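Local coordinates for purine phosphoribosyltransferase (Pyrococcus horikoshii, PDB 1VDM) that transfers a phosphoribosyl group to or from a purine base, as a type I phosphoribosyltransferase, probably using phosphoribosyl pyrophosphate as the sugar donor, at the interface of chains A and B and the interface of chains A and C. Numbering follows the deposited sequence. Chains: chain A/B/C, purine phosphoribosyltransferase.

Two partners meet chain A here: chain B in contacts 1 and 3, chain C in contact 2. The C-alpha centres of contacts 1 and 3 lie about 17 Å apart, and both set helix 8-25 of chain A, from A:Gln10 and A:Arg13 to A:Lys21 and A:Glu24, mainly against the C-terminal stretch of chain B. The C-alpha centre of contact 2 lies about 21 Å from that of contact 1 and 22 Å from that of contact 3. It centres on helix 38-47, with C:Trp8 of helix 8-25 and C:Trp144 of the loop whose chain B copy serves contact 1. One subunit thus engages two neighbours, although the twelve-copy deposited assembly may not be biological.

Contact 1: the interface of chains A and B. Residues chain A 10, 13, 134; chain B 6, 141-143, 145, 147.
A:Arg13 reaches B:Phe147 and the carbonyls of B:Phe142 and B:Glu145 with CG beside its own backbone N (chi1 -71°) and a bend at chi3 (-77°) that turns the guanidinium toward chain B. CG of B:Phe147, anti to its carbonyl carbon, directs the ring onto A:Arg13. B:Phe147 CZ lies over the centre of the guanidinium face, 3.3 Å from A:Arg13 CZ, but the planes are inclined by 43°, so the ring leans over the guanidinium by one corner rather than stacking flat. Farther round the ring, B:Phe147 CE2 touches A:Arg13 CB at 3.4 Å, while the A:Gln10 backbone meets the ring edge.

Near the guanidinium plane, A:Arg13 NH1 donates to two backbone carbonyls, B:Phe142 O at 2.8 Å and B:Glu145 O at 3.0 Å. A:Arg13 NH2 joins water 2 at 2.6 Å, and this water also contacts the carbonyls of B:Leu6 and B:Val141. The carboxylate OE2 of B:Glu145 accepts from B:Phe142 N at 2.9 Å, which probably helps hold the turn that presents these carbonyls. Water 1 links A:Arg13 O with B:Phe147 N. Were A:Arg13 an alanine, the carbonyls of B:Phe142 and B:Glu145 would probably lose this donor, and the B:Phe147 ring the guanidinium on which it rests.

The arginine projects from helix 8-25 of chain A into the chain B loop that follows strand 139-141.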
# COMPACT_ATOMS: atom_id res chain seq x y z
N GLN A 10 15.52 -8.73 25.86
CA GLN A 10 15.86 -8.74 27.29
C GLN A 10 16.00 -7.30 27.73
O GLN A 10 15.64 -6.96 28.85
CB GLN A 10 17.17 -9.47 27.55
CG GLN A 10 17.09 -10.96 27.42
CD GLN A 10 18.45 -11.61 27.60
OE1 GLN A 10 19.38 -11.35 26.83
NE2 GLN A 10 18.57 -12.46 28.62
N ARG A 13 12.31 -5.81 27.84
CA ARG A 13 11.63 -6.26 29.04
C ARG A 13 12.25 -5.67 30.31
O ARG A 13 11.53 -5.31 31.24
CB ARG A 13 11.64 -7.78 29.10
CG ARG A 13 10.73 -8.41 28.08
CD ARG A 13 10.66 -9.90 28.26
NE ARG A 13 11.85 -10.59 27.75
CZ ARG A 13 12.05 -11.90 27.85
NH1 ARG A 13 11.16 -12.68 28.44
NH2 ARG A 13 13.14 -12.43 27.32
N PHE A 134 19.71 -6.89 35.85
CA PHE A 134 20.67 -7.98 35.76
C PHE A 134 21.87 -7.81 36.65
O PHE A 134 22.35 -6.70 36.88
CB PHE A 134 21.15 -8.16 34.31
CG PHE A 134 20.04 -8.23 33.30
CD1 PHE A 134 19.64 -7.09 32.62
CD2 PHE A 134 19.44 -9.44 33.00
CE1 PHE A 134 18.65 -7.16 31.65
CE2 PHE A 134 18.46 -9.52 32.02
CZ PHE A 134 18.07 -8.38 31.35
N LEU B 6 15.20 -18.04 27.57
CA LEU B 6 14.79 -18.58 26.28
C LEU B 6 14.28 -17.48 25.34
O LEU B 6 13.56 -16.58 25.73
CB LEU B 6 13.68 -19.60 26.54
CG LEU B 6 14.22 -20.94 27.03
CD1 LEU B 6 13.18 -22.07 26.93
CD2 LEU B 6 15.44 -21.42 26.25
N VAL B 141 13.43 -18.37 32.34
CA VAL B 141 12.60 -17.19 32.10
C VAL B 141 12.20 -17.28 30.63
O VAL B 141 13.04 -17.15 29.74
CB VAL B 141 13.37 -15.88 32.28
CG1 VAL B 141 12.44 -14.71 32.08
CG2 VAL B 141 14.00 -15.83 33.66
N PHE B 142 10.92 -17.55 30.38
CA PHE B 142 10.44 -17.68 29.02
C PHE B 142 10.25 -16.34 28.29
O PHE B 142 10.13 -15.28 28.91
CB PHE B 142 9.15 -18.49 29.00
CG PHE B 142 9.35 -19.93 29.36
CD1 PHE B 142 9.21 -20.36 30.67
CD2 PHE B 142 9.66 -20.87 28.38
CE1 PHE B 142 9.39 -21.70 31.01
CE2 PHE B 142 9.85 -22.21 28.70
CZ PHE B 142 9.71 -22.63 30.02
N PRO B 143 10.22 -16.38 26.94
CA PRO B 143 10.05 -15.21 26.07
C PRO B 143 8.85 -14.34 26.42
O PRO B 143 8.89 -13.13 26.28
CB PRO B 143 9.90 -15.83 24.68
CG PRO B 143 10.58 -17.13 24.79
CD PRO B 143 10.20 -17.62 26.15
N GLU B 145 7.50 -14.03 29.49
CA GLU B 145 7.48 -13.60 30.89
C GLU B 145 8.16 -12.26 31.14
O GLU B 145 9.01 -11.83 30.37
CB GLU B 145 8.13 -14.66 31.77
CG GLU B 145 7.32 -15.94 31.87
CD GLU B 145 8.06 -17.06 32.59
OE1 GLU B 145 7.39 -18.04 33.01
OE2 GLU B 145 9.30 -16.96 32.72
N PHE B 147 10.34 -9.47 33.77
CA PHE B 147 11.50 -9.55 34.66
C PHE B 147 11.31 -8.81 35.97
O PHE B 147 10.68 -7.75 36.03
CB PHE B 147 12.78 -8.99 34.01
CG PHE B 147 13.16 -9.63 32.71
CD1 PHE B 147 12.86 -10.96 32.44
CD2 PHE B 147 13.85 -8.89 31.75
CE1 PHE B 147 13.24 -11.54 31.24
CE2 PHE B 147 14.23 -9.47 30.55
CZ PHE B 147 13.93 -10.80 30.29
O HOH W 1 9.80 -7.10 32.35
O HOH W 2 12.96 -15.04 27.62

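Contact 2: the interface of chains A and C. Residues chain A 39, 42-43; chain C 8, 35, 38-39, 42, 144.
A:Arg43 NE comes within 3.5 Å of the backbone oxygen C:Trp144 O, a polar approach too long to count as a hydrogen bond. The aliphatic part of the arginine does the touching here. The bend at chi2 (-120°) carries A:Arg43 CD to the edge of the C:Trp8 ring, in the ring plane and 3.9 Å from C:Trp8 CZ2, and the bend at chi3 turns NE toward C:Trp144 O. The same CD also rests against C:Trp144 CA.

Next to it, A:Val42 divides its two methyls between partners. A:Val42 CG1, anti to the backbone N (chi1 158°), packs alongside C:Trp144 and meets C:Trp144 CB at 3.9 Å, whereas A:Val42 CG2 faces C:Leu38 CB at 4.1 Å and the C:Arg35 carbonyl. C:Trp8 CZ3 sits at the edge of the C:Trp144 ring, so the two residues, both touching chain A, probably steady each other.

The two copies of Ile39 cross at about a right angle. C:Ile39 CD1 reaches A:Ile39 CA at 3.8 Å, and its CG1 meets A:Ile39 CG1. Beyond them, the CD1 methyl of A:Ile39 extends toward C:Val42 CG1.

Because the whole interface is two-fold, these contacts recur with the chains exchanged, and the apolar seam centred on the two 38-47 helices and flanked by C:Trp8 and C:Trp144 probably helps hold chains A and C together as a dimer.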
# COMPACT_ATOMS: atom_id res chain seq x y z
N ILE A 39 20.41 4.38 25.14
CA ILE A 39 19.36 3.47 24.68
C ILE A 39 18.21 3.34 25.69
O ILE A 39 17.04 3.47 25.36
CB ILE A 39 19.99 2.10 24.41
CG1 ILE A 39 20.56 2.05 22.98
CG2 ILE A 39 18.91 1.00 24.51
CD1 ILE A 39 21.86 2.85 22.85
N VAL A 42 16.45 6.93 26.53
CA VAL A 42 15.50 7.34 25.51
C VAL A 42 14.19 6.56 25.67
O VAL A 42 13.12 7.16 25.73
CB VAL A 42 16.07 7.09 24.09
CG1 VAL A 42 14.95 6.99 23.08
CG2 VAL A 42 17.03 8.22 23.72
N ARG A 43 14.29 5.24 25.76
CA ARG A 43 13.12 4.41 25.92
C ARG A 43 12.29 4.81 27.15
O ARG A 43 11.07 4.89 27.07
CB ARG A 43 13.52 2.94 26.00
CG ARG A 43 13.87 2.36 24.65
CD ARG A 43 12.96 1.20 24.34
NE ARG A 43 11.56 1.58 24.48
CZ ARG A 43 10.57 0.72 24.74
NH1 ARG A 43 10.82 -0.57 24.88
NH2 ARG A 43 9.33 1.17 24.86
N TRP C 8 13.85 -3.73 16.01
CA TRP C 8 15.23 -3.39 16.37
C TRP C 8 16.22 -3.88 15.30
O TRP C 8 17.11 -3.15 14.89
CB TRP C 8 15.59 -4.02 17.71
CG TRP C 8 14.94 -3.39 18.86
CD1 TRP C 8 13.96 -3.92 19.64
CD2 TRP C 8 15.25 -2.11 19.40
NE1 TRP C 8 13.63 -3.04 20.65
CE2 TRP C 8 14.41 -1.92 20.52
CE3 TRP C 8 16.15 -1.10 19.05
CZ2 TRP C 8 14.45 -0.77 21.29
CZ3 TRP C 8 16.19 0.04 19.82
CH2 TRP C 8 15.35 0.20 20.92
N ARG C 35 15.09 12.98 20.30
CA ARG C 35 15.58 11.75 20.91
C ARG C 35 15.73 10.64 19.86
O ARG C 35 16.44 9.66 20.05
CB ARG C 35 14.58 11.33 21.99
CG ARG C 35 14.40 12.40 23.07
CD ARG C 35 13.12 12.20 23.88
NE ARG C 35 11.95 12.63 23.12
CZ ARG C 35 10.76 12.08 23.44
NH1 ARG C 35 10.69 11.19 24.41
NH2 ARG C 35 9.66 12.45 22.78
N LEU C 38 19.37 9.69 18.69
CA LEU C 38 20.41 9.35 19.66
C LEU C 38 20.87 7.89 19.56
O LEU C 38 22.05 7.57 19.52
CB LEU C 38 19.85 9.62 21.06
CG LEU C 38 19.73 11.11 21.38
CD1 LEU C 38 19.74 11.37 22.88
CD2 LEU C 38 20.88 11.93 20.78
N ILE C 39 19.95 6.94 19.54
CA ILE C 39 20.37 5.55 19.48
C ILE C 39 21.16 5.25 18.21
O ILE C 39 22.14 4.50 18.26
CB ILE C 39 19.16 4.59 19.63
CG1 ILE C 39 18.59 4.72 21.05
CG2 ILE C 39 19.56 3.16 19.33
CD1 ILE C 39 17.49 3.73 21.38
N VAL C 42 24.67 6.86 18.46
CA VAL C 42 25.52 6.11 19.38
C VAL C 42 26.23 4.96 18.67
O VAL C 42 27.42 4.77 18.85
CB VAL C 42 24.70 5.54 20.57
CG1 VAL C 42 25.40 4.32 21.18
CG2 VAL C 42 24.52 6.60 21.63
N TRP C 144 12.27 2.39 19.63
CA TRP C 144 12.38 3.09 20.90
C TRP C 144 11.15 3.88 21.29
O TRP C 144 11.07 4.40 22.39
CB TRP C 144 13.63 3.98 20.91
CG TRP C 144 13.83 4.76 19.66
CD1 TRP C 144 13.39 6.02 19.40
CD2 TRP C 144 14.52 4.32 18.49
NE1 TRP C 144 13.76 6.39 18.12
CE2 TRP C 144 14.45 5.36 17.54
CE3 TRP C 144 15.18 3.13 18.14
CZ2 TRP C 144 15.02 5.26 16.27
CZ3 TRP C 144 15.75 3.03 16.87
CH2 TRP C 144 15.66 4.10 15.95

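Contact 3: the interface of chains A and B. Residues chain A 21, 24, 130-131; chain B 149-152.
B:Glu151 packs against A:Lys21 and A:Tyr131, largely by van der Waals contact. Its side chain crosses that of A:Lys21 at about a right angle, with the carboxylate carbon B:Glu151 CD 3.5 Å from A:Lys21 CG. The lysine bends at chi2 (55°), which runs its outer chain past the carboxylate and brings A:Lys21 CE to 3.4 Å from B:Glu151 OE1. On another side, the ring of A:Tyr131 offers its edge: B:Glu151 OE2 lies in the ring plane, 3.7 Å from A:Tyr131 CE2, and B:Glu151 CG touches CD2. B:Val149 adds a methyl, CG1, against A:Lys21 CG at 4.0 Å.

The charged groups interact at longer range. A:Lys21 NZ stands 4.6 Å from B:Glu151 OE1, and B:Lys152 NZ stands 4.1 Å from the A:Asp130 carboxylate oxygen OD2; neither pair is close enough for a salt bridge, though both attractions probably favour the arrangement. Against them, A:Glu24 OE1 approaches B:Glu151 OE2 to 4.4 Å, and the lysine nearby may offset some of the likely repulsion.

The backbones also meet, with A:Asp130 O 3.3 Å from B:Glu151 CA. The C-terminal tail of chain B thus lies across the far part of helix 8-25 and the loop of A:Asp130 and A:Tyr131, shortly before strand 134-135.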
# COMPACT_ATOMS: atom_id res chain seq x y z
N LYS A 21 8.56 0.44 38.38
CA LYS A 21 9.12 0.87 39.65
C LYS A 21 9.33 2.39 39.64
O LYS A 21 9.17 3.05 40.66
CB LYS A 21 10.46 0.16 39.90
CG LYS A 21 10.38 -0.96 40.91
CD LYS A 21 9.31 -1.96 40.53
CE LYS A 21 9.00 -2.89 41.69
NZ LYS A 21 7.84 -3.79 41.40
N GLU A 24 6.36 4.98 40.46
CA GLU A 24 6.18 5.27 41.87
C GLU A 24 7.03 6.48 42.28
O GLU A 24 6.58 7.33 43.04
CB GLU A 24 6.57 4.05 42.71
CG GLU A 24 5.81 2.79 42.33
CD GLU A 24 6.23 1.57 43.14
OE1 GLU A 24 7.37 1.08 42.95
OE2 GLU A 24 5.42 1.10 43.97
N ASP A 130 19.46 2.15 42.41
CA ASP A 130 18.26 2.01 43.21
C ASP A 130 17.36 1.01 42.48
O ASP A 130 16.61 0.26 43.11
CB ASP A 130 17.55 3.35 43.35
CG ASP A 130 18.48 4.42 43.88
OD1 ASP A 130 19.25 4.99 43.08
OD2 ASP A 130 18.44 4.69 45.10
N TYR A 131 17.46 0.99 41.15
CA TYR A 131 16.69 0.07 40.32
C TYR A 131 17.56 -0.53 39.23
O TYR A 131 18.27 0.19 38.52
CB TYR A 131 15.52 0.79 39.64
CG TYR A 131 14.72 1.72 40.51
CD1 TYR A 131 14.97 3.08 40.52
CD2 TYR A 131 13.70 1.23 41.33
CE1 TYR A 131 14.24 3.94 41.32
CE2 TYR A 131 12.96 2.09 42.13
CZ TYR A 131 13.23 3.44 42.12
OH TYR A 131 12.52 4.29 42.93
N VAL B 149 12.64 -6.70 39.35
CA VAL B 149 13.55 -5.57 39.51
C VAL B 149 14.17 -5.72 40.89
O VAL B 149 13.52 -6.20 41.82
CB VAL B 149 12.79 -4.22 39.44
CG1 VAL B 149 13.63 -3.12 40.06
CG2 VAL B 149 12.48 -3.88 37.99
N ILE B 150 15.44 -5.35 41.03
CA ILE B 150 16.13 -5.43 42.31
C ILE B 150 16.25 -4.01 42.84
O ILE B 150 16.85 -3.15 42.20
CB ILE B 150 17.55 -6.03 42.17
CG1 ILE B 150 17.48 -7.53 41.93
CG2 ILE B 150 18.35 -5.76 43.43
CD1 ILE B 150 16.91 -7.92 40.60
N GLU B 151 15.65 -3.77 44.01
CA GLU B 151 15.69 -2.45 44.64
C GLU B 151 16.48 -2.53 45.94
O GLU B 151 17.05 -3.56 46.27
CB GLU B 151 14.26 -1.98 44.94
CG GLU B 151 13.45 -1.62 43.70
CD GLU B 151 11.95 -1.69 43.93
OE1 GLU B 151 11.42 -2.81 44.06
OE2 GLU B 151 11.30 -0.61 43.98
N LYS B 152 16.51 -1.43 46.68
CA LYS B 152 17.23 -1.41 47.96
C LYS B 152 16.26 -1.50 49.15
O LYS B 152 15.03 -1.33 48.95
CB LYS B 152 18.05 -0.12 48.07
CG LYS B 152 19.18 -0.00 47.06
CD LYS B 152 19.94 1.28 47.31
CE LYS B 152 21.06 1.48 46.33
NZ LYS B 152 21.72 2.80 46.56